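Ribosomal RNA small subunit methyltransferase E (Bacillus subtilis, PDB 1VHK) probably methylates the N3 position of one specific uridine of 16S rRNA in the assembled 30S ribosomal subunit, using S-adenosyl-L-methionine. Local coordinates at residues L10-I15 against D49-K54; G25-H30 against I137-A142; W97-G102 against H108-F113; A190-L195 against S245-Q250. One frame throughout, in Å; residues are numbered along the deposited sequence.

Interactions 1 and 2 lie at the surface, and interactions 3 and 4 are buried. The evidence is chemical as well as positional. Interaction 1 ties a helix start to a turn through one backbone-to-carboxylate bond and a CH-pi contact, whereas interaction 2 joins two helices through charged side-chain ends alone. Interaction 3 packs a phenylalanine ring on helix backbone, and interaction 4 is largely aliphatic. Interactions 2 and 3 touch directly, Ala138 CB lying 3.9 Å from Ile99 CG2, so helix 131-144 links the salt bridges to the buried alpha/beta layer. Interaction 4 lies about 30 and 31 Å, centre to centre, from interactions 1 and 2. Interactions 2, 3 and 4 all adjoin the second subunit.

Interaction 1: L10-I15 against D49-K54; sequences LTKQQI and DGFEAK
The N-terminal end of helix 12-16 is held by the turn leading into strand 52-60, where Asp49 accepts a bond from the backbone of Lys12. Lys12 N donates to Asp49 OD2 at 2.8 Å, with an N-H...O angle of 148°, and the oxygen receives it on its syn lone pair. The same OD2 is also bonded to Ser47 OG, so two partners fix the carboxylate. Thr11, in the N-cap position, makes no capping bond with its own side chain. Its CG2 is turned to the carboxylate instead, 3.1 Å from Asp49 OD1. Gln14 OE1, three residues on, reaches back to accept a bond from Thr11 N at 3.2 Å. These residues border the mixed five-stranded sheet of the PUA-like part of the chain, in which strand 52-60 lies between strands 42-46 and 64-72. Beside the carboxylate, the Lys12 chain runs extended across Phe51, CG being anti to the backbone N (chi1 176°). Its CB comes within 3.8 Å of Phe51 CD1. Farther out, Lys12 CD sits over one face of that ring, 4.3 Å from the centroid and 24° off the normal, a CH-pi contact. Lys12 also makes a cation-pi interaction with Trp72, whose side chain in turn touches Phe51.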
# COMPACT_ATOMS: atom_id res chain seq x y z
N LEU A 10 -17.82 14.76 17.44
CA LEU A 10 -18.97 14.35 18.21
C LEU A 10 -18.97 12.82 18.29
O LEU A 10 -18.24 12.21 17.49
CB LEU A 10 -20.25 14.85 17.56
CG LEU A 10 -20.73 16.27 17.89
CD1 LEU A 10 -20.34 16.65 19.32
CD2 LEU A 10 -20.25 17.29 16.89
N THR A 11 -19.65 12.25 19.24
CA THR A 11 -19.70 10.78 19.41
C THR A 11 -20.93 10.29 18.70
O THR A 11 -21.78 11.16 18.43
CB THR A 11 -19.78 10.45 20.91
OG1 THR A 11 -18.55 10.86 21.54
CG2 THR A 11 -19.99 8.97 21.14
N LYS A 12 -21.12 9.01 18.38
CA LYS A 12 -22.40 8.67 17.75
C LYS A 12 -23.56 9.13 18.64
O LYS A 12 -24.46 9.83 18.17
CB LYS A 12 -22.56 7.21 17.38
CG LYS A 12 -23.97 6.91 16.82
CD LYS A 12 -24.13 5.42 16.59
CE LYS A 12 -25.60 5.06 16.39
NZ LYS A 12 -25.73 3.61 16.10
N GLN A 13 -23.54 8.78 19.93
CA GLN A 13 -24.63 9.17 20.81
C GLN A 13 -24.85 10.65 20.93
O GLN A 13 -26.02 11.08 21.05
CB GLN A 13 -24.52 8.45 22.16
CG GLN A 13 -24.67 6.93 21.96
CD GLN A 13 -24.95 6.19 23.25
OE1 GLN A 13 -24.44 6.58 24.30
NE2 GLN A 13 -25.74 5.13 23.17
N GLN A 14 -23.83 11.50 20.78
CA GLN A 14 -24.02 12.94 20.78
C GLN A 14 -24.70 13.40 19.49
O GLN A 14 -25.40 14.41 19.51
CB GLN A 14 -22.72 13.71 20.96
CG GLN A 14 -22.05 13.61 22.30
CD GLN A 14 -20.74 14.34 22.42
OE1 GLN A 14 -19.95 14.47 21.49
NE2 GLN A 14 -20.46 14.86 23.62
N ILE A 15 -24.48 12.73 18.38
CA ILE A 15 -25.12 13.10 17.12
C ILE A 15 -26.56 12.63 17.08
O ILE A 15 -27.41 13.22 16.41
CB ILE A 15 -24.35 12.52 15.91
CG1 ILE A 15 -22.91 13.04 15.94
CG2 ILE A 15 -25.03 12.86 14.61
CD1 ILE A 15 -21.98 12.44 14.92
N ASP A 49 -15.92 8.04 17.76
CA ASP A 49 -15.89 6.66 18.20
C ASP A 49 -15.98 5.66 17.08
O ASP A 49 -16.35 4.50 17.31
CB ASP A 49 -16.90 6.37 19.30
CG ASP A 49 -18.30 6.84 19.18
OD1 ASP A 49 -19.19 6.28 19.90
OD2 ASP A 49 -18.63 7.79 18.44
N GLY A 50 -15.68 6.08 15.85
CA GLY A 50 -15.66 5.22 14.70
C GLY A 50 -16.95 4.92 14.00
O GLY A 50 -16.92 4.10 13.05
N PHE A 51 -18.06 5.58 14.30
CA PHE A 51 -19.32 5.30 13.61
C PHE A 51 -19.57 6.14 12.37
O PHE A 51 -19.56 7.37 12.41
CB PHE A 51 -20.46 5.46 14.63
CG PHE A 51 -20.43 4.37 15.67
CD1 PHE A 51 -19.86 4.58 16.91
CD2 PHE A 51 -20.95 3.12 15.39
CE1 PHE A 51 -19.82 3.57 17.85
CE2 PHE A 51 -20.91 2.10 16.32
CZ PHE A 51 -20.33 2.33 17.55
N GLU A 52 -19.82 5.52 11.23
CA GLU A 52 -20.04 6.14 9.94
C GLU A 52 -21.49 6.43 9.58
O GLU A 52 -22.34 5.54 9.45
CB GLU A 52 -19.45 5.23 8.83
CG GLU A 52 -19.49 5.88 7.45
CD GLU A 52 -18.80 5.08 6.36
OE1 GLU A 52 -17.63 5.41 6.05
OE2 GLU A 52 -19.43 4.17 5.78
N ALA A 53 -21.74 7.66 9.12
CA ALA A 53 -23.08 7.99 8.66
C ALA A 53 -23.14 8.65 7.29
O ALA A 53 -22.28 9.39 6.82
CB ALA A 53 -23.75 8.92 9.69
N LYS A 54 -24.26 8.42 6.60
CA LYS A 54 -24.53 9.17 5.37
C LYS A 54 -25.38 10.39 5.78
O LYS A 54 -26.40 10.26 6.48
CB LYS A 54 -25.19 8.36 4.31
CG LYS A 54 -25.06 8.91 2.90
CD LYS A 54 -25.39 7.84 1.87
CE LYS A 54 -24.68 6.53 2.17
NZ LYS A 54 -23.56 6.24 1.23

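Interaction 2: G25-H30 against I137-A142; sequences GEEVHH and IAKEAA
Lys139 NZ is gripped by two carboxylates from consecutive residues of helix 26-35. Glu27 OE1 is the nearer, modelled 2.5 Å from Lys139 NZ, a value too short to be trusted closely at this resolution. Glu26 OE2 makes a second, weak bond to Lys139 NZ at 3.4 Å. Both pairs are salt bridges, and the three residues form one network. The Lys139 chain is extended throughout and meets Glu27 from the opposite direction, while Glu27 bends at chi2 (85°) to bring OE1 round to the ammonium group. Such reach is needed: the closest CA pair, Glu27 and Glu140, is 11.7 Å apart. With Glu27 replaced by alanine, Lys139 is likely to keep only the weak Glu26 bond of these two, its ammonium group freer to swing. In the next shell, the Glu27 side chain rests on Tyr6 of strand 5-7. Helix 131-144 is placed by Ile137, which packs on helix 94-104, and by Glu140, which forms a salt bridge with Arg235 of the second subunit. With 86 Å² buried and no apolar contact between the segments, this bridge between the PUA-like and methyltransferase parts is electrostatic, and is therefore likely to depend on ionic conditions.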
# COMPACT_ATOMS: atom_id res chain seq x y z
N GLY A 25 -15.67 24.79 12.31
CA GLY A 25 -14.25 24.82 12.15
C GLY A 25 -13.70 24.68 10.75
O GLY A 25 -14.18 25.28 9.78
N GLU A 26 -12.58 23.97 10.66
CA GLU A 26 -11.84 23.68 9.45
C GLU A 26 -12.75 23.16 8.32
O GLU A 26 -12.76 23.71 7.23
CB GLU A 26 -10.81 22.56 9.72
CG GLU A 26 -9.35 22.95 9.62
CD GLU A 26 -8.43 21.80 10.00
OE1 GLU A 26 -7.38 22.05 10.64
OE2 GLU A 26 -8.76 20.64 9.67
N GLU A 27 -13.45 22.09 8.64
CA GLU A 27 -14.36 21.38 7.78
C GLU A 27 -15.43 22.24 7.14
O GLU A 27 -15.78 21.99 5.99
CB GLU A 27 -15.02 20.22 8.54
CG GLU A 27 -14.22 18.95 8.56
CD GLU A 27 -13.18 18.85 9.66
OE1 GLU A 27 -12.09 18.31 9.38
OE2 GLU A 27 -13.46 19.29 10.79
N VAL A 28 -15.97 23.23 7.86
CA VAL A 28 -16.99 24.08 7.23
C VAL A 28 -16.39 24.73 5.99
O VAL A 28 -16.93 24.57 4.90
CB VAL A 28 -17.68 25.09 8.13
CG1 VAL A 28 -17.51 24.79 9.61
CG2 VAL A 28 -17.29 26.53 7.84
N HIS A 29 -15.23 25.36 6.14
CA HIS A 29 -14.53 25.99 5.03
C HIS A 29 -14.35 25.04 3.85
O HIS A 29 -14.45 25.45 2.69
CB HIS A 29 -13.16 26.54 5.46
CG HIS A 29 -12.34 26.96 4.27
ND1 HIS A 29 -12.64 28.09 3.54
CD2 HIS A 29 -11.30 26.37 3.64
CE1 HIS A 29 -11.77 28.22 2.54
NE2 HIS A 29 -10.97 27.19 2.57
N HIS A 30 -13.96 23.80 4.14
CA HIS A 30 -13.80 22.81 3.08
C HIS A 30 -15.17 22.50 2.47
O HIS A 30 -15.30 22.43 1.25
CB HIS A 30 -13.14 21.54 3.61
CG HIS A 30 -12.82 20.56 2.52
ND1 HIS A 30 -13.68 19.52 2.19
CD2 HIS A 30 -11.78 20.47 1.67
CE1 HIS A 30 -13.15 18.82 1.19
NE2 HIS A 30 -12.00 19.38 0.86
N ILE A 137 -1.48 14.94 6.94
CA ILE A 137 -1.40 13.96 5.88
C ILE A 137 -2.16 12.68 6.20
O ILE A 137 -2.79 12.10 5.32
CB ILE A 137 0.07 13.65 5.55
CG1 ILE A 137 0.63 14.88 4.80
CG2 ILE A 137 0.22 12.38 4.73
CD1 ILE A 137 2.12 15.05 4.91
N ALA A 138 -2.16 12.30 7.47
CA ALA A 138 -2.79 11.13 7.99
C ALA A 138 -4.31 11.25 8.01
O ALA A 138 -5.00 10.26 7.79
CB ALA A 138 -2.32 10.84 9.40
N LYS A 139 -4.79 12.45 8.32
CA LYS A 139 -6.20 12.78 8.35
C LYS A 139 -6.82 12.76 6.95
O LYS A 139 -7.92 12.29 6.74
CB LYS A 139 -6.33 14.20 8.94
CG LYS A 139 -7.64 14.43 9.68
CD LYS A 139 -8.07 15.89 9.62
CE LYS A 139 -9.34 16.09 10.43
NZ LYS A 139 -9.91 17.44 10.23
N GLU A 140 -6.08 13.26 5.97
CA GLU A 140 -6.59 13.30 4.58
C GLU A 140 -6.58 11.91 3.98
O GLU A 140 -7.56 11.39 3.41
CB GLU A 140 -5.78 14.32 3.81
CG GLU A 140 -6.11 14.72 2.45
CD GLU A 140 -6.07 13.67 1.36
OE1 GLU A 140 -5.18 12.79 1.39
OE2 GLU A 140 -6.96 13.71 0.46
N ALA A 141 -5.48 11.16 4.20
CA ALA A 141 -5.42 9.77 3.73
C ALA A 141 -6.59 8.99 4.37
O ALA A 141 -7.25 8.15 3.76
CB ALA A 141 -4.10 9.16 4.14
N ALA A 142 -6.79 9.29 5.65
CA ALA A 142 -7.84 8.70 6.43
C ALA A 142 -9.22 8.99 5.84
O ALA A 142 -10.07 8.10 5.84
CB ALA A 142 -7.76 9.13 7.89

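Interaction 3: W97-G102 against H108-F113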
# COMPACT_ATOMS: atom_id res chain seq x y z
N TRP A 97 5.11 9.84 2.55
CA TRP A 97 4.62 8.74 1.71
C TRP A 97 4.30 7.54 2.59
O TRP A 97 3.30 6.86 2.45
CB TRP A 97 5.68 8.37 0.68
CG TRP A 97 5.14 8.00 -0.67
CD1 TRP A 97 4.64 8.86 -1.61
CD2 TRP A 97 5.05 6.68 -1.24
NE1 TRP A 97 4.22 8.16 -2.72
CE2 TRP A 97 4.47 6.82 -2.52
CE3 TRP A 97 5.38 5.40 -0.79
CZ2 TRP A 97 4.24 5.73 -3.37
CZ3 TRP A 97 5.15 4.34 -1.63
CH2 TRP A 97 4.58 4.50 -2.90
N ILE A 98 5.17 7.35 3.61
CA ILE A 98 4.96 6.23 4.53
C ILE A 98 3.68 6.47 5.32
O ILE A 98 2.94 5.52 5.55
CB ILE A 98 6.17 6.00 5.45
CG1 ILE A 98 7.29 5.28 4.70
CG2 ILE A 98 5.78 5.18 6.67
CD1 ILE A 98 8.69 5.55 5.25
N ILE A 99 3.41 7.72 5.69
CA ILE A 99 2.23 8.01 6.52
C ILE A 99 0.97 7.88 5.69
O ILE A 99 -0.06 7.31 6.03
CB ILE A 99 2.34 9.43 7.13
CG1 ILE A 99 3.36 9.38 8.29
CG2 ILE A 99 1.03 9.98 7.66
CD1 ILE A 99 3.85 10.77 8.68
N GLN A 100 1.05 8.50 4.50
CA GLN A 100 -0.07 8.47 3.60
C GLN A 100 -0.44 7.04 3.19
O GLN A 100 -1.57 6.62 3.43
CB GLN A 100 0.16 9.36 2.38
CG GLN A 100 -1.06 9.31 1.43
CD GLN A 100 -0.91 10.27 0.28
OE1 GLN A 100 -0.32 9.94 -0.75
NE2 GLN A 100 -1.36 11.50 0.48
N LYS A 101 0.47 6.31 2.54
CA LYS A 101 0.06 4.97 2.06
C LYS A 101 -0.28 4.09 3.24
O LYS A 101 -1.35 3.46 3.27
CB LYS A 101 1.04 4.42 1.07
CG LYS A 101 1.64 5.51 0.20
CD LYS A 101 1.09 5.57 -1.18
CE LYS A 101 0.92 6.99 -1.70
NZ LYS A 101 -0.55 7.31 -1.83
N GLY A 102 0.55 4.20 4.31
CA GLY A 102 0.35 3.53 5.53
C GLY A 102 -1.06 3.68 6.06
O GLY A 102 -1.61 2.72 6.63
N HIS A 108 -2.30 1.56 12.35
CA HIS A 108 -2.95 2.14 13.51
C HIS A 108 -2.24 3.37 14.04
O HIS A 108 -2.89 4.28 14.54
CB HIS A 108 -3.19 1.13 14.65
CG HIS A 108 -3.86 1.78 15.83
ND1 HIS A 108 -5.21 2.12 15.83
CD2 HIS A 108 -3.36 2.25 17.00
CE1 HIS A 108 -5.51 2.73 16.97
NE2 HIS A 108 -4.40 2.82 17.69
N ALA A 109 -0.92 3.43 13.89
CA ALA A 109 -0.24 4.63 14.44
C ALA A 109 1.18 4.64 13.88
O ALA A 109 1.56 3.62 13.35
CB ALA A 109 -0.23 4.60 15.96
N PHE A 110 1.81 5.84 13.87
CA PHE A 110 3.18 5.87 13.34
C PHE A 110 4.14 6.38 14.39
O PHE A 110 3.78 7.18 15.26
CB PHE A 110 3.28 6.71 12.08
CG PHE A 110 2.43 6.29 10.94
CD1 PHE A 110 2.90 5.44 9.97
CD2 PHE A 110 1.11 6.74 10.87
CE1 PHE A 110 2.09 5.09 8.89
CE2 PHE A 110 0.28 6.36 9.82
CZ PHE A 110 0.79 5.55 8.83
N ILE A 111 5.34 5.82 14.45
CA ILE A 111 6.32 6.23 15.46
C ILE A 111 7.68 6.43 14.77
O ILE A 111 8.35 5.42 14.54
CB ILE A 111 6.53 5.14 16.51
CG1 ILE A 111 5.22 4.75 17.22
CG2 ILE A 111 7.58 5.59 17.51
CD1 ILE A 111 5.39 3.46 17.99
N PRO A 112 8.03 7.65 14.44
CA PRO A 112 9.30 7.96 13.80
C PRO A 112 10.39 7.96 14.85
O PRO A 112 10.12 8.35 16.00
CB PRO A 112 9.09 9.36 13.23
CG PRO A 112 7.66 9.67 13.41
CD PRO A 112 7.23 8.88 14.65
N PHE A 113 11.61 7.56 14.50
CA PHE A 113 12.64 7.54 15.56
C PHE A 113 13.99 7.80 14.98
O PHE A 113 14.20 7.48 13.81
CB PHE A 113 12.57 6.24 16.37
CG PHE A 113 13.01 5.03 15.57
CD1 PHE A 113 12.08 4.22 14.94
CD2 PHE A 113 14.35 4.74 15.44
CE1 PHE A 113 12.50 3.14 14.20
CE2 PHE A 113 14.77 3.69 14.65
CZ PHE A 113 13.83 2.89 14.02
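A buried helix-on-strand contact in the methyltransferase part of the chain centres on Phe110, whose side chain reaches from strand 109-113 into the backbone of helix 94-104. The two elements run nearly antiparallel, their short axes 9.8 Å apart at closest approach with 166° between directions. Phe110 is the only strand residue in direct touch with this helix segment, and its ring is used on more than one side. Over one face sits Ile99 CA, 4.0 Å from the centroid and 26° off the normal, which makes a CH-pi contact, offset toward the ring's rim. Gly102 lies at the edge, near the ring plane, its C atom 3.8 Å from Phe110 CZ; a beta carbon there would point at the ring, so glycine suits the close approach. Two helix carbonyls also border the outer end of the ring: Ile99 O is 3.4 Å from Phe110 CZ, and Ile98 O is 3.5 Å from Phe110 CE1. The aliphatic part is looser, Ile99 CG1 standing 4.2 Å from Phe110 CG. Ile99 CG1 comes to the base of the ring because it stands anti to its own carbonyl carbon (chi1 -76°).

Around this contact, Ile99 packs on Trp134, Ile137 and Ala138 of helix 131-144, and Phe110 on Ile85 of the neighbouring strand. Farther out, Lys101 forms salt bridges with Glu104 and with Glu237 of the second subunit. The whole is a beta-alpha-beta crossover, strand 82-88, helix 94-104 and strand 109-113, in which parallel neighbouring strands are joined through a helix packed on the sheet, as expected of the alpha/beta SPOUT methyltransferase fold.

Interaction 4: A190-L195 against S245-Q250; sequences AIVSSL and SAISYQ
Val192 and Ile247 meet because Val192 holds CG1 anti to the backbone N (chi1 167°), which turns both its methyls toward helix 239-253, while Ile247 places CG1 anti to the carbonyl carbon (chi1 -77°). The side chains cross at about a right angle. Ile247 CG1 then lies between the two branches of the valine fork, 3.6 Å from Val192 CG1 and 3.7 Å from Val192 CG2. One turn on, Gln250 holds CG anti to its own N, within 4.1 Å of Val192 CG1, the side chains passing in opposite directions; the bend at chi2 carries the amide to Ser193. Cutting Val192 back to an alanine removes both branches of the fork and is likely to open a gap against Ile247 CG1 and beside the Gln250 methylene. Two helices of the alpha/beta methyltransferase part are thus joined on one side of its parallel sheet: Ile247 also packs on Leu201 and Ile203 of strand 200-205, and Ile191, next to Val192, touches Leu201 too. The remaining contact is at the end of helix 187-193, where Ser193 CB lies 3.5 Å from Gln250 OE1. The serine hydroxyl is engaged within its own helix, bonding to Ser189 O, so it is the methylene that faces the amide. Across the dimer interface, Gln250 NE2 makes a weak hydrogen bond to Tyr249 OH of the second subunit, and Tyr249 OH bonds to Gln250 OE1 there.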
# COMPACT_ATOMS: atom_id res chain seq x y z
N ALA A 190 3.83 -16.50 10.62
CA ALA A 190 3.46 -17.16 11.86
C ALA A 190 2.97 -16.15 12.87
O ALA A 190 1.91 -16.34 13.47
CB ALA A 190 4.63 -17.95 12.45
N ILE A 191 3.77 -15.09 13.12
CA ILE A 191 3.32 -14.17 14.16
C ILE A 191 2.01 -13.53 13.74
O ILE A 191 0.99 -13.58 14.43
CB ILE A 191 4.38 -13.21 14.65
CG1 ILE A 191 4.19 -11.78 14.13
CG2 ILE A 191 5.80 -13.68 14.40
CD1 ILE A 191 3.21 -10.98 14.98
N VAL A 192 1.95 -13.02 12.50
CA VAL A 192 0.73 -12.35 12.07
C VAL A 192 -0.46 -13.27 12.11
O VAL A 192 -1.52 -12.86 12.62
CB VAL A 192 0.91 -11.66 10.71
CG1 VAL A 192 -0.42 -11.23 10.12
CG2 VAL A 192 1.84 -10.46 10.87
N SER A 193 -0.33 -14.53 11.72
CA SER A 193 -1.49 -15.42 11.75
C SER A 193 -1.84 -15.91 13.14
O SER A 193 -2.98 -16.37 13.36
CB SER A 193 -1.41 -16.52 10.71
OG SER A 193 -0.21 -17.26 10.78
N SER A 194 -0.98 -15.70 14.13
CA SER A 194 -1.28 -16.07 15.50
C SER A 194 -1.79 -14.92 16.36
O SER A 194 -1.94 -15.10 17.59
CB SER A 194 -0.02 -16.67 16.14
OG SER A 194 0.79 -15.65 16.72
N LEU A 195 -1.94 -13.71 15.83
CA LEU A 195 -2.45 -12.59 16.63
C LEU A 195 -3.97 -12.56 16.59
O LEU A 195 -4.61 -12.74 15.55
CB LEU A 195 -1.88 -11.25 16.19
CG LEU A 195 -0.39 -10.98 16.41
CD1 LEU A 195 0.03 -9.73 15.65
CD2 LEU A 195 -0.06 -10.83 17.89
N SER A 245 -0.01 -4.55 3.75
CA SER A 245 -0.74 -5.23 2.72
C SER A 245 -0.80 -6.72 2.98
O SER A 245 -1.90 -7.28 2.92
CB SER A 245 -0.14 -4.94 1.32
OG SER A 245 -0.20 -3.54 1.08
N ALA A 246 0.28 -7.33 3.42
CA ALA A 246 0.27 -8.75 3.79
C ALA A 246 -0.65 -8.98 4.98
O ALA A 246 -1.48 -9.89 4.95
CB ALA A 246 1.69 -9.22 4.07
N ILE A 247 -0.60 -8.12 6.00
CA ILE A 247 -1.50 -8.34 7.17
C ILE A 247 -2.95 -8.33 6.72
O ILE A 247 -3.79 -9.14 7.15
CB ILE A 247 -1.16 -7.35 8.29
CG1 ILE A 247 0.09 -7.79 9.02
CG2 ILE A 247 -2.29 -7.18 9.30
CD1 ILE A 247 1.02 -6.70 9.48
N SER A 248 -3.28 -7.40 5.83
CA SER A 248 -4.62 -7.30 5.29
C SER A 248 -5.02 -8.57 4.54
O SER A 248 -6.13 -9.09 4.74
CB SER A 248 -4.78 -6.10 4.36
OG SER A 248 -5.98 -6.18 3.60
N TYR A 249 -4.08 -9.10 3.76
CA TYR A 249 -4.36 -10.30 2.98
C TYR A 249 -4.68 -11.48 3.88
O TYR A 249 -5.63 -12.23 3.67
CB TYR A 249 -3.18 -10.59 2.07
CG TYR A 249 -3.36 -11.87 1.28
CD1 TYR A 249 -4.13 -11.94 0.13
CD2 TYR A 249 -2.77 -13.04 1.76
CE1 TYR A 249 -4.30 -13.12 -0.55
CE2 TYR A 249 -2.93 -14.22 1.10
CZ TYR A 249 -3.68 -14.26 -0.07
OH TYR A 249 -3.77 -15.47 -0.72
N GLN A 250 -3.88 -11.65 4.93
CA GLN A 250 -4.01 -12.70 5.90
C GLN A 250 -5.22 -12.57 6.81
O GLN A 250 -5.94 -13.55 7.06
CB GLN A 250 -2.74 -12.76 6.78
CG GLN A 250 -2.94 -13.69 7.97
CD GLN A 250 -2.80 -15.15 7.56
OE1 GLN A 250 -3.56 -16.00 7.99
NE2 GLN A 250 -1.82 -15.47 6.73